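Local coordinates for protein A-adding tRNA nucleotidyltransferase (Aquifex aeolicus, PDB 4WBY) that forms the nucleotidyltransferase part of a longer enzyme that adds the terminal adenosine to tRNA ending in CC, using ATP and magnesium, to complete the CCA tail, at residues L25-V30 with F48-N53; F75-L80 with E88-R93; Y250-V255 with L342-E347. All coordinates share one frame; numbering follows the deposited sequence. Where two conformers were deposited one is given.

Contact 1: L25-V30 with F48-N53; sequences LRAYIV and FVVEGN
In both Y28 and E51 the first torsion sets CG anti to the carbonyl carbon (chi1 -47° and -73°), and from these starting points the phenol and the carboxylate meet on the same face of two antiparallel strands. The E51 chain runs on extended beyond CG, and its OE1 arrives at the edge of the tyrosine ring, in the ring plane. There Y28 OH donates to E51 OE1 over 2.8 Å, meeting the carboxylate from above its plane, 54° out of it; ring and carboxylate planes stand nearly perpendicular. The same hydroxyl accepts from R26 NE at 2.9 Å, close to the guanidinium plane, so two bonds fix its rotation. R26 and E51 themselves lie side by side, with NE and OE1 too far apart for a salt bridge; the arginine pairs instead with E132, and E51 OE2 takes a bond from the backbone of L111.

Beneath these side chains, Y28 and V49 form a hydrogen-bonded pair: Y28 N reaches V49 O at 2.9 Å and V49 N reaches Y28 O at 2.8 Å. A27 with V50 and I29 with F48 are the non-hydrogen-bonded pairs on the other face, where I29 CG1 rests 3.5 Å from CE2 of the F48 ring. Beyond Y28, in one of its two deposited conformers, V30 packs on V49. At the other end L25 CD2 sits 3.9 Å from CA of G52, where a CB would collide with it. V49 also touches R118, an ATP-binding residue, and I29 lies near V34, another. Strand 45-51, at the middle of the mixed sheet, and its antiparallel neighbour 26-30 thus sit beside the ATP site of the nucleotidyltransferase head domain.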
loop_
_atom_site.group_PDB
_atom_site.type_symbol
_atom_site.label_atom_id
_atom_site.label_comp_id
_atom_site.label_asym_id
_atom_site.label_seq_id
_atom_site.Cartn_x
_atom_site.Cartn_y
_atom_site.Cartn_z
ATOM N N LEU A 25 -8.028 6.373 -34.478
ATOM C CA LEU A 25 -8.289 6.625 -33.061
ATOM C C LEU A 25 -7.244 7.548 -32.459
ATOM O O LEU A 25 -6.273 7.900 -33.118
ATOM C CB LEU A 25 -8.310 5.311 -32.285
ATOM C CG LEU A 25 -9.167 4.221 -32.923
ATOM C CD1 LEU A 25 -9.113 2.948 -32.097
ATOM C CD2 LEU A 25 -10.601 4.708 -33.092
ATOM N N ARG A 26 -7.441 7.924 -31.199
ATOM C CA ARG A 26 -6.422 8.649 -30.442
ATOM C C ARG A 26 -6.134 7.926 -29.143
ATOM O O ARG A 26 -7.021 7.285 -28.576
ATOM C CB ARG A 26 -6.853 10.091 -30.155
ATOM C CG ARG A 26 -7.008 10.912 -31.422
ATOM C CD ARG A 26 -7.357 12.366 -31.133
ATOM N NE ARG A 26 -6.265 13.075 -30.472
ATOM C CZ ARG A 26 -5.193 13.550 -31.094
ATOM N NH1 ARG A 26 -5.047 13.384 -32.403
ATOM N NH2 ARG A 26 -4.262 14.194 -30.406
ATOM N N ALA A 27 -4.895 8.029 -28.677
ATOM C CA ALA A 27 -4.472 7.338 -27.466
ATOM C C ALA A 27 -3.616 8.233 -26.587
ATOM O O ALA A 27 -2.894 9.114 -27.083
ATOM C CB ALA A 27 -3.707 6.060 -27.816
ATOM N N TYR A 28 -3.667 7.965 -25.287
ATOM C CA TYR A 28 -3.036 8.801 -24.271
ATOM C C TYR A 28 -2.544 7.956 -23.112
ATOM O O TYR A 28 -3.209 7.015 -22.709
ATOM C CB TYR A 28 -4.026 9.846 -23.727
ATOM C CG TYR A 28 -4.798 10.585 -24.786
ATOM C CD1 TYR A 28 -4.369 11.826 -25.252
ATOM C CD2 TYR A 28 -5.950 10.037 -25.336
ATOM C CE1 TYR A 28 -5.077 12.498 -26.237
ATOM C CE2 TYR A 28 -6.659 10.696 -26.303
ATOM C CZ TYR A 28 -6.233 11.926 -26.745
ATOM O OH TYR A 28 -6.968 12.562 -27.716
ATOM N N ILE A 29 -1.386 8.297 -22.562
ATOM C CA ILE A 29 -0.985 7.753 -21.266
ATOM C C ILE A 29 -1.753 8.549 -20.216
ATOM O O ILE A 29 -1.869 9.764 -20.346
ATOM C CB ILE A 29 0.529 7.867 -21.041
ATOM C CG1 ILE A 29 1.277 7.077 -22.108
ATOM C CG2 ILE A 29 0.910 7.370 -19.651
ATOM C CD1 ILE A 29 2.757 7.400 -22.176
ATOM N N VAL A 30 -2.314 7.885 -19.203
ATOM C CA VAL A 30 -3.213 8.582 -18.270
ATOM C C VAL A 30 -2.991 8.257 -16.795
ATOM O O VAL A 30 -2.537 7.169 -16.446
ATOM C CB VAL A 30 -4.698 8.273 -18.550
ATOM C CG1 VAL A 30 -5.088 8.669 -19.966
ATOM C CG2 VAL A 30 -4.990 6.805 -18.282
ATOM N N PHE A 48 -3.025 3.275 -20.632
ATOM C CA PHE A 48 -3.471 4.077 -21.768
ATOM C C PHE A 48 -4.976 4.207 -21.798
ATOM O O PHE A 48 -5.691 3.259 -21.463
ATOM C CB PHE A 48 -3.041 3.460 -23.103
ATOM C CG PHE A 48 -1.569 3.472 -23.356
ATOM C CD1 PHE A 48 -0.769 2.424 -22.929
ATOM C CD2 PHE A 48 -0.987 4.503 -24.086
ATOM C CE1 PHE A 48 0.596 2.416 -23.189
ATOM C CE2 PHE A 48 0.376 4.495 -24.351
ATOM C CZ PHE A 48 1.166 3.447 -23.907
ATOM N N VAL A 49 -5.456 5.363 -22.250
ATOM C CA VAL A 49 -6.860 5.526 -22.589
ATOM C C VAL A 49 -6.945 5.760 -24.087
ATOM O O VAL A 49 -6.141 6.504 -24.668
ATOM C CB VAL A 49 -7.531 6.678 -21.804
ATOM C CG1 VAL A 49 -8.858 7.105 -22.447
ATOM C CG2 VAL A 49 -7.770 6.249 -20.374
ATOM N N VAL A 50 -7.907 5.093 -24.712
ATOM C CA VAL A 50 -8.116 5.197 -26.143
ATOM C C VAL A 50 -9.473 5.818 -26.399
ATOM O O VAL A 50 -10.468 5.395 -25.815
ATOM C CB VAL A 50 -8.033 3.813 -26.823
ATOM C CG1 VAL A 50 -8.244 3.918 -28.349
ATOM C CG2 VAL A 50 -6.698 3.141 -26.488
ATOM N N GLU A 51 -9.515 6.835 -27.250
ATOM C CA GLU A 51 -10.788 7.341 -27.729
ATOM C C GLU A 51 -11.175 6.451 -28.893
ATOM O O GLU A 51 -10.771 6.691 -30.029
ATOM C CB GLU A 51 -10.690 8.814 -28.135
ATOM C CG GLU A 51 -10.572 9.764 -26.933
ATOM C CD GLU A 51 -10.254 11.204 -27.320
ATOM O OE1 GLU A 51 -9.477 11.424 -28.264
ATOM O OE2 GLU A 51 -10.785 12.129 -26.676
ATOM N N GLY A 52 -11.934 5.400 -28.588
ATOM C CA GLY A 52 -12.236 4.358 -29.546
ATOM C C GLY A 52 -11.996 2.988 -28.939
ATOM O O GLY A 52 -11.867 2.854 -27.724
ATOM N N ASN A 53 -11.933 1.966 -29.785
ATOM C CA ASN A 53 -11.868 0.591 -29.308
ATOM C C ASN A 53 -10.484 0.194 -28.785
ATOM O O ASN A 53 -9.617 -0.246 -29.549
ATOM C CB ASN A 53 -12.308 -0.361 -30.422
ATOM C CG ASN A 53 -12.621 -1.751 -29.908
ATOM O OD1 ASN A 53 -11.992 -2.229 -28.966
ATOM N ND2 ASN A 53 -13.599 -2.407 -30.523
#

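Contact 2: F75-L80 with E88-R93; sequences FGTAHL and EFATAR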
loop_
_atom_site.group_PDB
_atom_site.type_symbol
_atom_site.label_atom_id
_atom_site.label_comp_id
_atom_site.label_asym_id
_atom_site.label_seq_id
_atom_site.Cartn_x
_atom_site.Cartn_y
_atom_site.Cartn_z
ATOM N N PHE A 75 -15.734 -4.242 -19.878
ATOM C CA PHE A 75 -15.105 -3.035 -19.351
ATOM C C PHE A 75 -14.434 -2.208 -20.448
ATOM O O PHE A 75 -13.970 -1.098 -20.193
ATOM C CB PHE A 75 -14.066 -3.384 -18.282
ATOM C CG PHE A 75 -14.635 -4.083 -17.080
ATOM C CD1 PHE A 75 -15.337 -3.375 -16.118
ATOM C CD2 PHE A 75 -14.450 -5.444 -16.901
ATOM C CE1 PHE A 75 -15.855 -4.014 -15.007
ATOM C CE2 PHE A 75 -14.968 -6.088 -15.791
ATOM C CZ PHE A 75 -15.670 -5.372 -14.844
ATOM N N GLY A 76 -14.372 -2.750 -21.661
ATOM C CA GLY A 76 -13.677 -2.085 -22.754
ATOM C C GLY A 76 -12.182 -1.948 -22.511
ATOM O O GLY A 76 -11.553 -0.984 -22.959
ATOM N N THR A 77 -11.612 -2.918 -21.799
ATOM C CA THR A 77 -10.207 -2.872 -21.423
ATOM C C THR A 77 -9.456 -4.112 -21.866
ATOM O O THR A 77 -10.048 -5.169 -22.068
ATOM C CB THR A 77 -10.026 -2.742 -19.900
ATOM O OG1 THR A 77 -10.547 -3.915 -19.258
ATOM C CG2 THR A 77 -10.741 -1.508 -19.378
ATOM N N ALA A 78 -8.143 -3.977 -22.001
ATOM C CA ALA A 78 -7.277 -5.121 -22.278
ATOM C C ALA A 78 -5.922 -4.931 -21.614
ATOM O O ALA A 78 -5.452 -3.810 -21.452
ATOM C CB ALA A 78 -7.109 -5.322 -23.783
ATOM N N HIS A 79 -5.295 -6.037 -21.242
ATOM C CA HIS A 79 -3.992 -6.015 -20.594
ATOM C C HIS A 79 -3.023 -6.914 -21.337
ATOM O O HIS A 79 -3.410 -7.969 -21.851
ATOM C CB HIS A 79 -4.100 -6.461 -19.128
ATOM C CG HIS A 79 -5.029 -5.624 -18.305
ATOM N ND1 HIS A 79 -6.400 -5.738 -18.380
ATOM C CD2 HIS A 79 -4.782 -4.654 -17.393
ATOM C CE1 HIS A 79 -6.958 -4.882 -17.543
ATOM N NE2 HIS A 79 -5.998 -4.210 -16.933
ATOM N N LEU A 80 -1.769 -6.477 -21.421
ATOM C CA LEU A 80 -0.702 -7.301 -21.982
ATOM C C LEU A 80 0.627 -6.857 -21.397
ATOM O O LEU A 80 0.728 -5.791 -20.786
ATOM C CB LEU A 80 -0.673 -7.225 -23.513
ATOM C CG LEU A 80 -0.470 -5.828 -24.094
ATOM C CD1 LEU A 80 0.365 -5.863 -25.364
ATOM C CD2 LEU A 80 -1.818 -5.191 -24.384
ATOM N N GLU A 88 -1.901 -1.499 -19.810
ATOM C CA GLU A 88 -3.353 -1.542 -19.788
ATOM C C GLU A 88 -3.886 -0.561 -20.817
ATOM O O GLU A 88 -3.392 0.563 -20.914
ATOM C CB GLU A 88 -3.902 -1.194 -18.407
ATOM C CG GLU A 88 -5.408 -1.016 -18.411
ATOM C CD GLU A 88 -5.934 -0.457 -17.112
ATOM O OE1 GLU A 88 -5.847 -1.169 -16.091
ATOM O OE2 GLU A 88 -6.433 0.694 -17.110
ATOM N N PHE A 89 -4.890 -0.991 -21.578
ATOM C CA PHE A 89 -5.578 -0.142 -22.538
ATOM C C PHE A 89 -7.052 -0.089 -22.183
ATOM O O PHE A 89 -7.698 -1.127 -22.073
ATOM C CB PHE A 89 -5.392 -0.669 -23.965
ATOM C CG PHE A 89 -3.992 -0.551 -24.457
ATOM C CD1 PHE A 89 -3.054 -1.527 -24.162
ATOM C CD2 PHE A 89 -3.597 0.555 -25.189
ATOM C CE1 PHE A 89 -1.755 -1.402 -24.602
ATOM C CE2 PHE A 89 -2.296 0.686 -25.624
ATOM C CZ PHE A 89 -1.380 -0.294 -25.338
ATOM N N ALA A 90 -7.578 1.113 -21.998
ATOM C CA ALA A 90 -8.971 1.286 -21.614
ATOM C C ALA A 90 -9.667 2.231 -22.570
ATOM O O ALA A 90 -9.091 3.210 -23.017
ATOM C CB ALA A 90 -9.086 1.806 -20.177
ATOM N N THR A 91 -10.904 1.907 -22.900
ATOM C CA THR A 91 -11.737 2.781 -23.706
ATOM C C THR A 91 -12.158 3.982 -22.858
ATOM O O THR A 91 -12.567 3.817 -21.708
ATOM C CB THR A 91 -12.969 2.013 -24.230
ATOM O OG1 THR A 91 -12.535 0.897 -25.023
ATOM C CG2 THR A 91 -13.871 2.908 -25.067
ATOM N N ALA A 92 -12.049 5.187 -23.412
ATOM C CA ALA A 92 -12.514 6.396 -22.714
ATOM C C ALA A 92 -13.974 6.250 -22.316
ATOM O O ALA A 92 -14.795 5.868 -23.143
ATOM C CB ALA A 92 -12.335 7.631 -23.597
ATOM N N ARG A 93 -14.302 6.547 -21.060
ATOM C CA ARG A 93 -15.687 6.431 -20.604
ATOM C C ARG A 93 -16.078 7.569 -19.668
ATOM O O ARG A 93 -15.250 8.081 -18.923
ATOM C CB ARG A 93 -15.912 5.084 -19.913
ATOM C CG ARG A 93 -14.966 4.801 -18.759
ATOM C CD ARG A 93 -15.320 3.491 -18.072
ATOM N NE ARG A 93 -14.375 3.146 -17.012
ATOM C CZ ARG A 93 -14.503 3.521 -15.743
ATOM N NH1 ARG A 93 -15.539 4.259 -15.366
ATOM N NH2 ARG A 93 -13.592 3.156 -14.850
HETATM O O HOH W 1 -12.885 1.289 -20.286
#
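The H79 imidazole and the E88 carboxylate lie side by side and point the same way, their planes 84° apart, with E88 OE1 oblique to the histidine ring. H79 NE2 donates to E88 OE1 at 3.2 Å, a bent bond (137° at the hydrogen) that meets the oxygen on its anti side, somewhat out of the carboxylate plane. The methylenes of E88 support the ring as well: CG anti to the backbone N (chi1 171°) comes 3.6 Å from H79 NE2, and CB lies near CD2. An alanine at H79 would probably leave E88 OE1 without this donor and the carboxylate freer to turn. On the other face of the sheet the F89 ring has A78 O at its edge, while L80 CD2 approaches obliquely, 3.8 Å from F89 CE1. Helix 54-65 packs on F89 through L57, A58 and L61, and the ring also stacks with F48.

Between these faces, A78 and F89 make the hydrogen-bonded pair, F89 N to A78 O being nearly straight. T77 with A90 and H79 with E88 are its non-hydrogen-bonded neighbours, T77 CG2 meeting A90 CB at 3.8 Å. At the open end G76 O accepts twice from T91, from N and from OG1, each at 3.0 Å; the hydroxyl comes in the carbonyl plane, on a lone pair. One water donates to both F75 O and T91 O, linking the two segments beyond the last pair. G76, at positive phi, shares F72 with T77 in a G1 bulge. E88 lies beside D47, inferred to bind magnesium, which places this antiparallel beta hairpin of strands 77-82 and 85-91 next to the probable metal site of the head domain.

Contact 3: Y250-V255 with L342-E347; sequences YALRKV and LMLEEE
Apolar contacts alone join A251, L252 and V255 on one side to M343 and L344 on the other. The methyl CD2 of L344 does most of the touching: chi1 (-59°) sets CG anti to the carbonyl carbon, and beyond it CD2 lies 3.5 Å from L252 N. The same methyl is 3.9 Å from A251 CB and 4.0 Å from L252 CB, so it rests against the helix backbone as well as its side chains.

M343 supplies the second group of van der Waals contacts. Its side chain crosses that of V255 obliquely; CB lies 4.0 Å from V255 CG2, and SD approaches V255 CG1 equally closely. The thioether thus follows one valine branch while the methionine CB touches both.

Backbone hydrogen bonding acts within segment 342-347: E345 N donates to L342 O at 3.0 Å, closing a type I beta turn that carries M343 and L344 at its two central positions.

Around this interface, L252 also packs on L273 and Y274 of helix 271-278, and L344 touches I277 there. M343 reaches W258 farther along helix 243-262, and K349 and I352 of helix 349-359. L342 and E345 touch helix 311-320, so the turn lies among these four helices.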
loop_
_atom_site.group_PDB
_atom_site.type_symbol
_atom_site.label_atom_id
_atom_site.label_comp_id
_atom_site.label_asym_id
_atom_site.label_seq_id
_atom_site.Cartn_x
_atom_site.Cartn_y
_atom_site.Cartn_z
ATOM N N TYR A 250 4.658 5.117 16.937
ATOM C CA TYR A 250 5.935 5.786 16.711
ATOM C C TYR A 250 7.103 4.936 17.209
ATOM O O TYR A 250 8.160 4.897 16.573
ATOM C CB TYR A 250 5.945 7.172 17.370
ATOM C CG TYR A 250 5.239 8.199 16.510
ATOM C CD1 TYR A 250 3.868 8.371 16.592
ATOM C CD2 TYR A 250 5.941 8.961 15.583
ATOM C CE1 TYR A 250 3.212 9.284 15.792
ATOM C CE2 TYR A 250 5.294 9.880 14.777
ATOM C CZ TYR A 250 3.930 10.034 14.889
ATOM O OH TYR A 250 3.271 10.945 14.098
ATOM N N ALA A 251 6.909 4.240 18.327
ATOM C CA ALA A 251 7.927 3.322 18.823
ATOM C C ALA A 251 8.145 2.195 17.817
ATOM O O ALA A 251 9.277 1.762 17.571
ATOM C CB ALA A 251 7.530 2.753 20.184
ATOM N N LEU A 252 7.046 1.733 17.229
ATOM C CA LEU A 252 7.113 0.659 16.256
ATOM C C LEU A 252 7.891 1.094 15.016
ATOM O O LEU A 252 8.682 0.321 14.489
ATOM C CB LEU A 252 5.710 0.186 15.873
ATOM C CG LEU A 252 5.646 -0.906 14.798
ATOM C CD1 LEU A 252 6.259 -2.212 15.278
ATOM C CD2 LEU A 252 4.211 -1.131 14.301
ATOM N N ARG A 253 7.680 2.323 14.555
ATOM C CA ARG A 253 8.408 2.786 13.376
ATOM C C ARG A 253 9.925 2.723 13.593
ATOM O O ARG A 253 10.668 2.333 12.697
ATOM C CB ARG A 253 7.987 4.203 12.984
ATOM C CG ARG A 253 8.756 4.733 11.776
ATOM C CD ARG A 253 8.109 5.964 11.180
ATOM N NE ARG A 253 8.270 7.107 12.066
ATOM C CZ ARG A 253 7.835 8.331 11.792
ATOM N NH1 ARG A 253 7.206 8.572 10.648
ATOM N NH2 ARG A 253 8.033 9.311 12.663
ATOM N N LYS A 254 10.384 3.082 14.788
ATOM C CA LYS A 254 11.807 2.985 15.084
ATOM C C LYS A 254 12.281 1.534 15.007
ATOM O O LYS A 254 13.358 1.257 14.487
ATOM C CB LYS A 254 12.126 3.570 16.463
ATOM C CG LYS A 254 11.886 5.073 16.555
ATOM C CD LYS A 254 12.237 5.602 17.936
ATOM C CE LYS A 254 12.053 7.108 18.026
ATOM N NZ LYS A 254 12.997 7.834 17.133
ATOM N N VAL A 255 11.470 0.611 15.516
ATOM C CA VAL A 255 11.830 -0.806 15.511
ATOM C C VAL A 255 11.859 -1.362 14.087
ATOM O O VAL A 255 12.786 -2.082 13.701
ATOM C CB VAL A 255 10.853 -1.636 16.378
ATOM C CG1 VAL A 255 11.069 -3.139 16.169
ATOM C CG2 VAL A 255 11.009 -1.266 17.849
ATOM N N LEU A 342 7.629 -7.430 20.660
ATOM C CA LEU A 342 8.281 -7.525 21.960
ATOM C C LEU A 342 9.263 -6.378 22.170
ATOM O O LEU A 342 9.486 -5.948 23.302
ATOM C CB LEU A 342 8.995 -8.878 22.109
ATOM C CG LEU A 342 8.069 -10.063 22.415
ATOM C CD1 LEU A 342 8.765 -11.378 22.123
ATOM C CD2 LEU A 342 7.581 -10.042 23.861
ATOM N N MET A 343 9.832 -5.867 21.081
ATOM C CA MET A 343 10.773 -4.758 21.181
ATOM C C MET A 343 10.110 -3.430 21.535
ATOM O O MET A 343 10.800 -2.447 21.784
ATOM C CB MET A 343 11.554 -4.614 19.882
ATOM C CG MET A 343 12.554 -5.735 19.689
ATOM S SD MET A 343 13.544 -5.549 18.203
ATOM C CE MET A 343 14.392 -4.010 18.537
ATOM N N LEU A 344 8.782 -3.404 21.561
ATOM C CA LEU A 344 8.049 -2.235 22.048
ATOM C C LEU A 344 8.065 -2.164 23.570
ATOM O O LEU A 344 7.702 -1.142 24.151
ATOM C CB LEU A 344 6.604 -2.256 21.551
ATOM C CG LEU A 344 6.461 -2.277 20.031
ATOM C CD1 LEU A 344 5.003 -2.421 19.616
ATOM C CD2 LEU A 344 7.065 -1.012 19.433
ATOM N N GLU A 345 8.461 -3.260 24.209
ATOM C CA GLU A 345 8.624 -3.284 25.656
ATOM C C GLU A 345 10.069 -2.944 25.984
ATOM O O GLU A 345 10.971 -3.733 25.710
ATOM C CB GLU A 345 8.259 -4.654 26.228
ATOM C CG GLU A 345 6.964 -5.231 25.682
ATOM C CD GLU A 345 5.752 -4.450 26.127
ATOM O OE1 GLU A 345 5.788 -3.887 27.241
ATOM O OE2 GLU A 345 4.763 -4.400 25.364
ATOM N N GLU A 346 10.289 -1.773 26.572
ATOM C CA GLU A 346 11.643 -1.268 26.769
ATOM C C GLU A 346 12.523 -2.236 27.564
ATOM O O GLU A 346 13.716 -2.367 27.293
ATOM C CB GLU A 346 11.603 0.097 27.465
ATOM C CG GLU A 346 12.967 0.763 27.622
ATOM C CD GLU A 346 13.631 1.095 26.292
ATOM O OE1 GLU A 346 12.935 1.113 25.251
ATOM O OE2 GLU A 346 14.856 1.343 26.290
ATOM N N GLU A 347 11.922 -2.927 28.525
ATOM C CA GLU A 347 12.658 -3.855 29.379
ATOM C C GLU A 347 13.032 -5.147 28.651
ATOM O O GLU A 347 13.890 -5.902 29.112
ATOM C CB GLU A 347 11.841 -4.179 30.634
ATOM C CG GLU A 347 10.548 -4.952 30.374
ATOM C CD GLU A 347 9.430 -4.096 29.784
ATOM O OE1 GLU A 347 9.634 -2.878 29.588
ATOM O OE2 GLU A 347 8.342 -4.647 29.516
#

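How the contacts relate
Contacts 1 and 2 illustrate how neighbouring strand pairs build one sheet: their centres are 9 Å apart, and strands 45-51 and 85-91, running parallel, join them. Probable hydrogen bonds link F48 N to E88 O and V50 N to A90 O, each at 2.8 Å. Both contacts adjoin the active site, and strand 45-51, which carries D47, belongs to contact 1 and borders contact 2. Contact 3 belongs to the helical part, on the opposite side of the chain's centre, about 49 Å from contact 1 and 46 Å from contact 2 between centres, and away from the annotated sites.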